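Local coordinates for protein 4-hydroxy-tetrahydrodipicolinate synthase (Thermotoga maritima, PDB 1O5K) that probably condenses pyruvate with aspartate beta-semialdehyde to give 4-hydroxy-tetrahydrodipicolinate, a step of bacterial lysine biosynthesis, at residues V230-E235 with R245-K250; G201-T206 with S219-V224; R205-L210 with G239-S244; R184-T189 with L210-D215. One frame throughout, in Å; residues are numbered along the deposited sequence.

Contact 1: V230-E235 with R245-K250; sequences VELCAE and REVHRK
Val247 and Leu232 form the apolar heart of this helix pair, their CA atoms 5.5 Å apart. Val247 points toward helix 226-237, and its chi1 of 177° sends one methyl to each of two neighbouring residues there: Val247 CG1 packs on Leu232 CB at 3.7 Å, while CG2 goes to Glu231. Leu232 then runs alongside His248, both side chains pointing the same way, with Leu232 CD1 3.8 Å from His248 CA and 3.9 Å from His248 CB. The leucine thus touches the aliphatic root of the histidine and not its ring. The two helices form an antiparallel hairpin, in which the axes of segments 230-235 and 245-250 approach to 8.6 Å at 158°; helix 226-237 is the last of the (beta/alpha)8 barrel, and helix 241-257 begins the C-terminal helical region that follows it. A mixed contact lies beside the apolar one. The extended chain of Glu231 crosses Val247 obliquely, and Val247 CG2 sits 3.7 Å from Glu231 CD, so the methyl rests on the stem and carboxyl carbon of the acid. Polar groups look elsewhere: His248 NE2 makes a hydrogen bond to Asp183 of the second subunit, and Arg249 NE a salt bridge with that same aspartate.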
loop_
_atom_site.group_PDB
_atom_site.type_symbol
_atom_site.label_atom_id
_atom_site.label_comp_id
_atom_site.label_asym_id
_atom_site.label_seq_id
_atom_site.Cartn_x
_atom_site.Cartn_y
_atom_site.Cartn_z
ATOM N N VAL A 230 25.080 -0.663 20.741
ATOM C CA VAL A 230 26.296 -1.468 20.649
ATOM C C VAL A 230 26.083 -2.817 21.286
ATOM O O VAL A 230 26.513 -3.817 20.748
ATOM C CB VAL A 230 27.498 -0.725 21.302
ATOM C CG1 VAL A 230 28.695 -1.621 21.518
ATOM C CG2 VAL A 230 27.886 0.426 20.443
ATOM N N GLU A 231 25.464 -2.836 22.470
ATOM C CA GLU A 231 25.145 -4.072 23.181
ATOM C C GLU A 231 24.228 -4.993 22.375
ATOM O O GLU A 231 24.394 -6.184 22.435
ATOM C CB GLU A 231 24.498 -3.732 24.530
ATOM C CG GLU A 231 23.987 -4.891 25.359
ATOM C CD GLU A 231 23.253 -4.450 26.644
ATOM O OE1 GLU A 231 23.173 -5.291 27.587
ATOM O OE2 GLU A 231 22.719 -3.291 26.698
ATOM N N LEU A 232 23.257 -4.437 21.678
ATOM C CA LEU A 232 22.366 -5.238 20.859
ATOM C C LEU A 232 23.173 -6.049 19.861
ATOM O O LEU A 232 22.963 -7.250 19.732
ATOM C CB LEU A 232 21.317 -4.351 20.180
ATOM C CG LEU A 232 20.179 -4.987 19.364
ATOM C CD1 LEU A 232 19.078 -3.975 19.128
ATOM C CD2 LEU A 232 20.672 -5.532 18.026
ATOM N N CYS A 233 24.100 -5.409 19.139
ATOM C CA CYS A 233 24.917 -6.132 18.145
ATOM C C CYS A 233 25.910 -7.063 18.816
ATOM O O CYS A 233 26.035 -8.230 18.444
ATOM C CB CYS A 233 25.635 -5.164 17.213
ATOM S SG CYS A 233 24.511 -4.049 16.309
ATOM N N ALA A 234 26.594 -6.564 19.835
ATOM C CA ALA A 234 27.628 -7.321 20.512
ATOM C C ALA A 234 27.104 -8.628 21.092
ATOM O O ALA A 234 27.761 -9.702 20.960
ATOM C CB ALA A 234 28.276 -6.468 21.606
ATOM N N GLU A 235 25.931 -8.577 21.721
ATOM C CA GLU A 235 25.322 -9.780 22.217
ATOM C C GLU A 235 25.018 -10.775 21.091
ATOM O O GLU A 235 25.210 -11.991 21.255
ATOM C CB GLU A 235 24.056 -9.458 23.022
ATOM C CG GLU A 235 24.304 -8.801 24.352
ATOM C CD GLU A 235 24.870 -9.736 25.404
ATOM O OE1 GLU A 235 25.168 -10.915 25.107
ATOM O OE2 GLU A 235 25.046 -9.291 26.543
ATOM N N ARG A 245 17.906 -9.994 21.548
ATOM C CA ARG A 245 16.489 -9.728 21.357
ATOM C C ARG A 245 15.930 -8.897 22.532
ATOM O O ARG A 245 15.095 -7.988 22.329
ATOM C CB ARG A 245 15.722 -11.040 21.262
ATOM C CG ARG A 245 14.210 -10.815 20.947
ATOM C CD ARG A 245 13.513 -12.131 20.620
ATOM N NE ARG A 245 13.594 -13.018 21.746
ATOM C CZ ARG A 245 13.792 -14.338 21.716
ATOM N NH1 ARG A 245 13.974 -15.010 20.587
ATOM N NH2 ARG A 245 13.861 -14.993 22.843
ATOM N N GLU A 246 16.378 -9.204 23.745
ATOM C CA GLU A 246 15.942 -8.441 24.925
ATOM C C GLU A 246 16.375 -6.966 24.853
ATOM O O GLU A 246 15.622 -6.065 25.260
ATOM C CB GLU A 246 16.502 -9.032 26.217
ATOM C CG GLU A 246 15.835 -10.313 26.663
ATOM N N VAL A 247 17.589 -6.703 24.383
ATOM C CA VAL A 247 18.010 -5.299 24.193
ATOM C C VAL A 247 17.101 -4.628 23.180
ATOM O O VAL A 247 16.663 -3.499 23.339
ATOM C CB VAL A 247 19.487 -5.171 23.714
ATOM C CG1 VAL A 247 19.818 -3.714 23.459
ATOM C CG2 VAL A 247 20.443 -5.795 24.720
ATOM N N HIS A 248 16.857 -5.319 22.076
ATOM C CA HIS A 248 15.964 -4.840 21.035
ATOM C C HIS A 248 14.583 -4.488 21.609
ATOM O O HIS A 248 13.991 -3.423 21.331
ATOM C CB HIS A 248 15.851 -5.918 19.967
ATOM C CG HIS A 248 14.644 -5.804 19.084
ATOM N ND1 HIS A 248 14.598 -4.944 17.999
ATOM C CD2 HIS A 248 13.478 -6.494 19.072
ATOM C CE1 HIS A 248 13.436 -5.109 17.374
ATOM N NE2 HIS A 248 12.733 -6.019 18.030
ATOM N N ARG A 249 14.062 -5.380 22.413
ATOM C CA ARG A 249 12.748 -5.169 23.008
ATOM C C ARG A 249 12.743 -3.991 23.971
ATOM O O ARG A 249 11.820 -3.185 23.972
ATOM C CB ARG A 249 12.262 -6.449 23.691
ATOM C CG ARG A 249 12.050 -7.644 22.671
ATOM C CD ARG A 249 10.804 -7.493 21.856
ATOM N NE ARG A 249 10.608 -8.437 20.730
ATOM C CZ ARG A 249 10.333 -9.735 20.873
ATOM N NH1 ARG A 249 10.326 -10.330 22.078
ATOM N NH2 ARG A 249 10.104 -10.471 19.795
ATOM N N LYS A 250 13.791 -3.851 24.759
ATOM C CA LYS A 250 13.845 -2.726 25.741
ATOM C C LYS A 250 13.961 -1.354 25.083
ATOM O O LYS A 250 13.473 -0.349 25.624
ATOM C CB LYS A 250 14.968 -2.953 26.710
ATOM C CG LYS A 250 14.638 -4.015 27.747
ATOM C CD LYS A 250 15.791 -4.198 28.725
ATOM C CE LYS A 250 15.528 -5.400 29.637
ATOM N NZ LYS A 250 16.591 -5.611 30.670
#

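Contact 2: G201-T206 with S219-V224; sequences GNDDRT and SVVSNV
Asp203 points its carboxylate into the turn at Ser219-Val221 and has both oxygens occupied there. OD1 receives the hydroxyl of Ser219, with a short 2.5 Å between Ser219 OG and Asp203 OD1, on the syn side and somewhat out of the carboxylate plane. OD2 takes two backbone amides. Val220 N lies 3.0 Å from Asp203 OD2 along the syn lone pair, with a bent N-H...O angle of 140°; Val221 N meets the same OD2 at 2.9 Å from well above the plane, yet nearly straight at 173°. This turn follows barrel strand 216-219 at its C-terminal end, the side of a TIM barrel that carries the active site, and Val220 packs on Thr56, a predicted pyruvate-binding residue. Ser219 OG also accepts from Ser222 N at 2.9 Å, an ST motif that ties the donor to the helical turn it begins. Val221, second to Asp203 in buried surface, lays its CG2 methyl 3.4 Å from Asp203 CG and so flanks the carboxylate. A leucine in place of Asp203 would probably leave the Ser219 hydroxyl and two buried amide N-H groups without their acceptor. Met229 and Met255 pack against Asp203 from helices 226-237 and 241-257.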
loop_
_atom_site.group_PDB
_atom_site.type_symbol
_atom_site.label_atom_id
_atom_site.label_comp_id
_atom_site.label_asym_id
_atom_site.label_seq_id
_atom_site.Cartn_x
_atom_site.Cartn_y
_atom_site.Cartn_z
ATOM N N GLY A 201 19.466 -0.063 7.891
ATOM C CA GLY A 201 19.167 1.345 7.861
ATOM C C GLY A 201 17.967 1.694 8.721
ATOM O O GLY A 201 17.541 2.842 8.753
ATOM N N ASN A 202 17.446 0.719 9.467
ATOM C CA ASN A 202 16.380 0.966 10.413
ATOM C C ASN A 202 16.723 0.370 11.753
ATOM O O ASN A 202 17.017 -0.820 11.860
ATOM C CB ASN A 202 15.072 0.330 9.947
ATOM C CG ASN A 202 14.491 1.020 8.757
ATOM O OD1 ASN A 202 14.099 2.197 8.829
ATOM N ND2 ASN A 202 14.394 0.311 7.678
ATOM N N ASP A 203 16.758 1.200 12.773
ATOM C CA ASP A 203 17.085 0.664 14.113
ATOM C C ASP A 203 16.189 -0.513 14.516
ATOM O O ASP A 203 16.662 -1.510 15.060
ATOM C CB ASP A 203 16.980 1.752 15.151
ATOM C CG ASP A 203 18.110 2.733 15.016
ATOM O OD1 ASP A 203 19.268 2.304 15.072
ATOM O OD2 ASP A 203 17.925 3.913 14.814
ATOM N N ASP A 204 14.886 -0.376 14.253
ATOM C CA ASP A 204 13.949 -1.423 14.633
ATOM C C ASP A 204 13.969 -2.647 13.712
ATOM O O ASP A 204 13.186 -3.563 13.902
ATOM C CB ASP A 204 12.511 -0.856 14.800
ATOM C CG ASP A 204 11.855 -0.447 13.489
ATOM O OD1 ASP A 204 12.460 -0.587 12.388
ATOM O OD2 ASP A 204 10.695 0.052 13.486
ATOM N N ARG A 205 14.875 -2.680 12.750
ATOM C CA ARG A 205 15.116 -3.934 11.950
ATOM C C ARG A 205 16.492 -4.565 12.231
ATOM O O ARG A 205 16.785 -5.634 11.722
ATOM C CB ARG A 205 15.013 -3.646 10.461
ATOM C CG ARG A 205 13.612 -3.183 10.021
ATOM C CD ARG A 205 12.605 -4.269 10.035
ATOM N NE ARG A 205 11.284 -3.901 9.554
ATOM C CZ ARG A 205 10.345 -3.295 10.272
ATOM N NH1 ARG A 205 10.573 -2.887 11.541
ATOM N NH2 ARG A 205 9.157 -3.111 9.721
ATOM N N THR A 206 17.320 -3.926 13.062
ATOM C CA THR A 206 18.708 -4.409 13.307
ATOM C C THR A 206 18.736 -5.864 13.770
ATOM O O THR A 206 19.473 -6.691 13.222
ATOM C CB THR A 206 19.404 -3.545 14.329
ATOM O OG1 THR A 206 19.384 -2.184 13.894
ATOM C CG2 THR A 206 20.886 -3.974 14.450
ATOM N N SER A 219 22.827 3.711 12.465
ATOM C CA SER A 219 21.786 3.977 13.453
ATOM C C SER A 219 21.463 5.432 13.664
ATOM O O SER A 219 22.319 6.276 13.688
ATOM C CB SER A 219 22.251 3.410 14.806
ATOM O OG SER A 219 21.283 3.588 15.826
ATOM N N VAL A 220 20.194 5.679 13.924
ATOM C CA VAL A 220 19.736 7.003 14.443
ATOM C C VAL A 220 19.711 6.971 15.993
ATOM O O VAL A 220 20.171 7.892 16.696
ATOM C CB VAL A 220 18.374 7.266 13.919
ATOM C CG1 VAL A 220 17.721 8.482 14.600
ATOM C CG2 VAL A 220 18.423 7.488 12.373
ATOM N N VAL A 221 19.148 5.896 16.529
ATOM C CA VAL A 221 19.017 5.723 17.976
ATOM C C VAL A 221 20.333 5.826 18.723
ATOM O O VAL A 221 20.353 6.277 19.872
ATOM C CB VAL A 221 18.328 4.335 18.343
ATOM C CG1 VAL A 221 18.259 4.198 19.832
ATOM C CG2 VAL A 221 16.897 4.223 17.781
ATOM N N SER A 222 21.429 5.341 18.132
ATOM C CA SER A 222 22.701 5.463 18.772
ATOM C C SER A 222 23.164 6.894 19.050
ATOM O O SER A 222 24.103 7.076 19.834
ATOM C CB SER A 222 23.793 4.745 17.973
ATOM O OG SER A 222 23.947 5.280 16.659
ATOM N N ASN A 223 22.549 7.915 18.427
ATOM C CA ASN A 223 22.859 9.286 18.831
ATOM C C ASN A 223 22.611 9.501 20.319
ATOM O O ASN A 223 23.358 10.213 20.988
ATOM C CB ASN A 223 22.009 10.279 18.054
ATOM C CG ASN A 223 22.572 10.602 16.670
ATOM O OD1 ASN A 223 23.416 11.508 16.518
ATOM N ND2 ASN A 223 22.059 9.902 15.639
ATOM N N VAL A 224 21.538 8.901 20.831
ATOM C CA VAL A 224 21.167 9.075 22.221
ATOM C C VAL A 224 21.500 7.897 23.089
ATOM O O VAL A 224 21.817 8.078 24.267
ATOM C CB VAL A 224 19.672 9.451 22.403
ATOM C CG1 VAL A 224 19.374 10.793 21.685
ATOM C CG2 VAL A 224 18.763 8.380 21.918
#

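Contact 3: R205-L210 with G239-S244; sequences RTFYLL and GNLEKS
Phe207, in the outer-layer helix 206-212 that leads to the last barrel strand, meets Leu241 and Ser244 in the first turns of helix 241-257. The ring is presented edge-on. A chi1 of 176° swings it out on the carbonyl side toward the other helix, where Phe207 CZ comes within 3.9 Å of Leu241 CD2, a methyl lying near the ring plane; the two side chains cross at about a right angle. Along the same rim, Phe207 CD1 stands 3.6 Å from Ser244 OG, also near the plane, and this hydroxyl is satisfied by a hydrogen bond to Leu232 O. Helix 226-237 ends just before in a Schellman motif at Gly239, whose positive phi (92°) suits glycine, so the (beta/alpha)8 barrel's final helix turns sharply into the C-terminal helical region. Asn240 occupies the N-cap position without a side-chain cap, its ND2 bonding instead to Glu235 OE1. An alanine at Phe207 is likely to open a gap between the two helices, leaving Leu241 CD2 without its aromatic neighbour. Behind the contact, Phe207 CD2 lies 3.6 Å above the centre of the Tyr208 ring. Leu241 packs on Leu241 of the second subunit, bringing the subunit interface close.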
loop_
_atom_site.group_PDB
_atom_site.type_symbol
_atom_site.label_atom_id
_atom_site.label_comp_id
_atom_site.label_asym_id
_atom_site.label_seq_id
_atom_site.Cartn_x
_atom_site.Cartn_y
_atom_site.Cartn_z
ATOM N N ARG A 205 14.875 -2.680 12.750
ATOM C CA ARG A 205 15.116 -3.934 11.950
ATOM C C ARG A 205 16.492 -4.565 12.231
ATOM O O ARG A 205 16.785 -5.634 11.722
ATOM C CB ARG A 205 15.013 -3.646 10.461
ATOM C CG ARG A 205 13.612 -3.183 10.021
ATOM C CD ARG A 205 12.605 -4.269 10.035
ATOM N NE ARG A 205 11.284 -3.901 9.554
ATOM C CZ ARG A 205 10.345 -3.295 10.272
ATOM N NH1 ARG A 205 10.573 -2.887 11.541
ATOM N NH2 ARG A 205 9.157 -3.111 9.721
ATOM N N THR A 206 17.320 -3.926 13.062
ATOM C CA THR A 206 18.708 -4.409 13.307
ATOM C C THR A 206 18.736 -5.864 13.770
ATOM O O THR A 206 19.473 -6.691 13.222
ATOM C CB THR A 206 19.404 -3.545 14.329
ATOM O OG1 THR A 206 19.384 -2.184 13.894
ATOM C CG2 THR A 206 20.886 -3.974 14.450
ATOM N N PHE A 207 17.967 -6.182 14.808
ATOM C CA PHE A 207 17.901 -7.534 15.328
ATOM C C PHE A 207 17.627 -8.571 14.222
ATOM O O PHE A 207 18.343 -9.558 14.065
ATOM C CB PHE A 207 16.867 -7.664 16.466
ATOM C CG PHE A 207 16.705 -9.064 16.964
ATOM C CD1 PHE A 207 17.729 -9.687 17.660
ATOM C CD2 PHE A 207 15.533 -9.809 16.674
ATOM C CE1 PHE A 207 17.613 -10.981 18.113
ATOM C CE2 PHE A 207 15.433 -11.140 17.086
ATOM C CZ PHE A 207 16.478 -11.713 17.796
ATOM N N TYR A 208 16.613 -8.301 13.427
ATOM C CA TYR A 208 16.201 -9.239 12.410
ATOM C C TYR A 208 17.211 -9.279 11.248
ATOM O O TYR A 208 17.440 -10.344 10.678
ATOM C CB TYR A 208 14.765 -8.992 11.963
ATOM C CG TYR A 208 13.791 -9.274 13.056
ATOM C CD1 TYR A 208 13.542 -10.570 13.481
ATOM C CD2 TYR A 208 13.174 -8.210 13.760
ATOM C CE1 TYR A 208 12.708 -10.827 14.545
ATOM C CE2 TYR A 208 12.309 -8.481 14.835
ATOM C CZ TYR A 208 12.090 -9.758 15.221
ATOM O OH TYR A 208 11.247 -10.038 16.288
ATOM N N LEU A 209 17.819 -8.144 10.937
ATOM C CA LEU A 209 18.885 -8.112 9.964
ATOM C C LEU A 209 20.111 -8.864 10.424
ATOM O O LEU A 209 20.708 -9.570 9.614
ATOM C CB LEU A 209 19.221 -6.681 9.562
ATOM C CG LEU A 209 20.305 -6.601 8.515
ATOM C CD1 LEU A 209 19.812 -5.546 7.487
ATOM C CD2 LEU A 209 21.607 -6.256 9.202
ATOM N N LEU A 210 20.468 -8.780 11.716
ATOM C CA LEU A 210 21.509 -9.667 12.248
ATOM C C LEU A 210 21.147 -11.148 12.057
ATOM O O LEU A 210 21.981 -11.942 11.624
ATOM C CB LEU A 210 21.793 -9.338 13.741
ATOM C CG LEU A 210 22.439 -7.934 13.915
ATOM C CD1 LEU A 210 22.374 -7.536 15.338
ATOM C CD2 LEU A 210 23.909 -7.975 13.419
ATOM N N GLY A 239 26.909 -14.730 20.156
ATOM C CA GLY A 239 26.059 -15.912 20.173
ATOM C C GLY A 239 24.859 -15.870 21.112
ATOM O O GLY A 239 24.169 -16.863 21.262
ATOM N N ASN A 240 24.591 -14.739 21.758
ATOM C CA ASN A 240 23.507 -14.655 22.724
ATOM C C ASN A 240 22.272 -14.015 22.057
ATOM O O ASN A 240 21.965 -12.855 22.286
ATOM C CB ASN A 240 23.959 -13.882 23.947
ATOM C CG ASN A 240 25.215 -14.504 24.566
ATOM O OD1 ASN A 240 25.275 -15.709 24.743
ATOM N ND2 ASN A 240 26.230 -13.702 24.805
ATOM N N LEU A 241 21.579 -14.812 21.249
ATOM C CA LEU A 241 20.447 -14.327 20.457
ATOM C C LEU A 241 19.387 -13.754 21.365
ATOM O O LEU A 241 18.873 -12.666 21.125
ATOM C CB LEU A 241 19.848 -15.479 19.635
ATOM C CG LEU A 241 18.719 -14.912 18.750
ATOM C CD1 LEU A 241 18.792 -15.504 17.455
ATOM C CD2 LEU A 241 17.368 -15.145 19.377
ATOM N N GLU A 242 19.072 -14.491 22.425
ATOM C CA GLU A 242 17.972 -14.058 23.306
ATOM C C GLU A 242 18.334 -12.792 24.041
ATOM O O GLU A 242 17.481 -11.952 24.190
ATOM C CB GLU A 242 17.581 -15.173 24.262
ATOM C CG GLU A 242 16.939 -16.383 23.545
ATOM C CD GLU A 242 17.912 -17.368 22.903
ATOM O OE1 GLU A 242 17.417 -18.230 22.094
ATOM O OE2 GLU A 242 19.156 -17.324 23.211
ATOM N N LYS A 243 19.601 -12.593 24.408
ATOM C CA LYS A 243 19.991 -11.341 25.072
ATOM C C LYS A 243 19.960 -10.189 24.091
ATOM O O LYS A 243 19.534 -9.071 24.445
ATOM C CB LYS A 243 21.378 -11.433 25.703
ATOM C CG LYS A 243 21.513 -12.463 26.806
ATOM C CD LYS A 243 22.868 -12.320 27.516
ATOM C CE LYS A 243 22.967 -13.256 28.685
ATOM N NZ LYS A 243 24.342 -13.257 29.299
ATOM N N SER A 244 20.380 -10.433 22.850
ATOM C CA SER A 244 20.265 -9.411 21.796
ATOM C C SER A 244 18.791 -9.001 21.612
ATOM O O SER A 244 18.472 -7.809 21.561
ATOM C CB SER A 244 20.872 -9.891 20.467
ATOM O OG SER A 244 20.807 -8.926 19.429
#

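Contact 4: R184-T189 with L210-D215; sequences RTVSLT and LCAGGD
Next to Val186, which reaches across to Ala212 and Gly213, the carbonyl oxygen of Thr185 is gripped twice by one residue: Thr189 OG1 bonds Thr185 O at 2.7 Å and Thr189 N bonds it at 3.1 Å, from opposite faces of its plane. This keeps the threonine hydroxyl turned back onto its own helix, one turn earlier. Val186 carries the contact itself. Val186 CG1, anti to the backbone N, abuts the Ala212 carbonyl, 3.3 Å from Ala212 O, and lies 3.7 Å from Gly213 C. The other methyl, Val186 CG2, faces Ala212 CB at 4.2 Å, so the valine fits over the end of helix 206-212 with one branch on backbone and one on side chain. Ala212 O has its hydrogen bond from Arg249 NH2 of the second subunit, and Cys211 O takes Arg245 NH1 of that subunit. The helix ends through Gly213, whose N bonds Leu210 O at 2.9 Å; at its phi of 106° a CB would collide with Ala212 O, so glycine is called for. Such a Schellman motif, the chain turning into strand 216-219, is here the packing surface for helix 179-192, the preceding helix in the outer layer of the (beta/alpha)8 barrel.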
loop_
_atom_site.group_PDB
_atom_site.type_symbol
_atom_site.label_atom_id
_atom_site.label_comp_id
_atom_site.label_asym_id
_atom_site.label_seq_id
_atom_site.Cartn_x
_atom_site.Cartn_y
_atom_site.Cartn_z
ATOM N N ARG A 184 16.659 -11.201 1.421
ATOM C CA ARG A 184 17.212 -11.385 0.085
ATOM C C ARG A 184 18.445 -10.514 -0.203
ATOM O O ARG A 184 19.383 -10.982 -0.853
ATOM C CB ARG A 184 16.130 -11.172 -0.954
ATOM C CG ARG A 184 15.242 -12.355 -1.084
ATOM C CD ARG A 184 15.929 -13.548 -1.821
ATOM N NE ARG A 184 15.810 -13.423 -3.277
ATOM C CZ ARG A 184 16.170 -14.355 -4.181
ATOM N NH1 ARG A 184 15.992 -14.108 -5.470
ATOM N NH2 ARG A 184 16.715 -15.513 -3.819
ATOM N N THR A 185 18.454 -9.268 0.264
ATOM C CA THR A 185 19.629 -8.414 0.160
ATOM C C THR A 185 20.824 -9.077 0.826
ATOM O O THR A 185 21.856 -9.229 0.196
ATOM C CB THR A 185 19.351 -7.061 0.726
ATOM O OG1 THR A 185 18.397 -6.395 -0.137
ATOM C CG2 THR A 185 20.531 -6.208 0.698
ATOM N N VAL A 186 20.661 -9.542 2.057
ATOM C CA VAL A 186 21.743 -10.233 2.736
ATOM C C VAL A 186 22.165 -11.479 1.954
ATOM O O VAL A 186 23.333 -11.656 1.674
ATOM C CB VAL A 186 21.408 -10.630 4.165
ATOM C CG1 VAL A 186 22.571 -11.463 4.752
ATOM C CG2 VAL A 186 21.191 -9.391 5.004
ATOM N N SER A 187 21.208 -12.352 1.619
ATOM C CA SER A 187 21.508 -13.650 0.979
ATOM C C SER A 187 22.193 -13.438 -0.375
ATOM O O SER A 187 23.230 -14.038 -0.681
ATOM C CB SER A 187 20.196 -14.412 0.737
ATOM O OG SER A 187 20.479 -15.606 -0.009
ATOM N N LEU A 188 21.605 -12.584 -1.207
ATOM C CA LEU A 188 22.069 -12.548 -2.595
ATOM C C LEU A 188 23.385 -11.798 -2.711
ATOM O O LEU A 188 24.232 -12.173 -3.524
ATOM C CB LEU A 188 21.029 -11.917 -3.476
ATOM C CG LEU A 188 19.769 -12.723 -3.794
ATOM C CD1 LEU A 188 19.004 -11.996 -4.861
ATOM C CD2 LEU A 188 20.093 -14.173 -4.269
ATOM N N THR A 189 23.557 -10.698 -1.946
ATOM C CA THR A 189 24.821 -9.934 -2.041
ATOM C C THR A 189 26.025 -10.770 -1.541
ATOM O O THR A 189 27.093 -10.778 -2.160
ATOM C CB THR A 189 24.784 -8.567 -1.343
ATOM O OG1 THR A 189 24.504 -8.729 0.053
ATOM C CG2 THR A 189 23.680 -7.639 -1.893
ATOM N N LEU A 210 20.468 -8.780 11.716
ATOM C CA LEU A 210 21.509 -9.667 12.248
ATOM C C LEU A 210 21.147 -11.148 12.057
ATOM O O LEU A 210 21.981 -11.942 11.624
ATOM C CB LEU A 210 21.793 -9.338 13.741
ATOM C CG LEU A 210 22.439 -7.934 13.915
ATOM C CD1 LEU A 210 22.374 -7.536 15.338
ATOM C CD2 LEU A 210 23.909 -7.975 13.419
ATOM N N CYS A 211 19.904 -11.526 12.393
ATOM C CA CYS A 211 19.413 -12.903 12.282
ATOM C C CYS A 211 19.475 -13.359 10.821
ATOM O O CYS A 211 19.760 -14.552 10.563
ATOM C CB CYS A 211 17.974 -13.035 12.812
ATOM S SG CYS A 211 17.856 -12.897 14.610
ATOM N N ALA A 212 19.273 -12.426 9.882
ATOM C CA ALA A 212 19.367 -12.729 8.437
ATOM C C ALA A 212 20.806 -12.988 7.979
ATOM O O ALA A 212 21.043 -13.494 6.875
ATOM C CB ALA A 212 18.788 -11.539 7.641
ATOM N N GLY A 213 21.737 -12.555 8.815
ATOM C CA GLY A 213 23.168 -12.712 8.631
ATOM C C GLY A 213 23.939 -11.470 8.233
ATOM O O GLY A 213 25.049 -11.578 7.690
ATOM N N GLY A 214 23.374 -10.286 8.511
ATOM C CA GLY A 214 23.993 -9.014 8.226
ATOM C C GLY A 214 24.987 -8.584 9.289
ATOM O O GLY A 214 25.325 -9.348 10.203
ATOM N N ASP A 215 25.460 -7.354 9.132
ATOM C CA ASP A 215 26.661 -6.877 9.780
ATOM C C ASP A 215 26.523 -5.762 10.841
ATOM O O ASP A 215 27.518 -5.309 11.396
ATOM C CB ASP A 215 27.676 -6.479 8.712
ATOM C CG ASP A 215 28.002 -7.637 7.851
ATOM O OD1 ASP A 215 27.516 -7.704 6.709
ATOM O OD2 ASP A 215 28.607 -8.606 8.318
#

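Contact 2 lies deepest, its centre about 8 Å from the centre of the chain, at the active-site end of the barrel, and is polar: one carboxylate serving a hydroxyl and backbone amides. Contacts 1, 3 and 4 have their centres some 17 to 19 Å from the chain's centre, among the outer helices, and rely mainly on van der Waals packing, with no hydrogen bond between their own segments. Contacts 1 and 3 share helix 241-257, their centres 6 Å apart; contact 1 is only partly buried. Contact 3 uses Phe207 near the start of helix 206-212, contact 4 its last residue and the Gly213-Gly214 turn, while contact 2 holds the loop leading into that helix. All four border the second subunit.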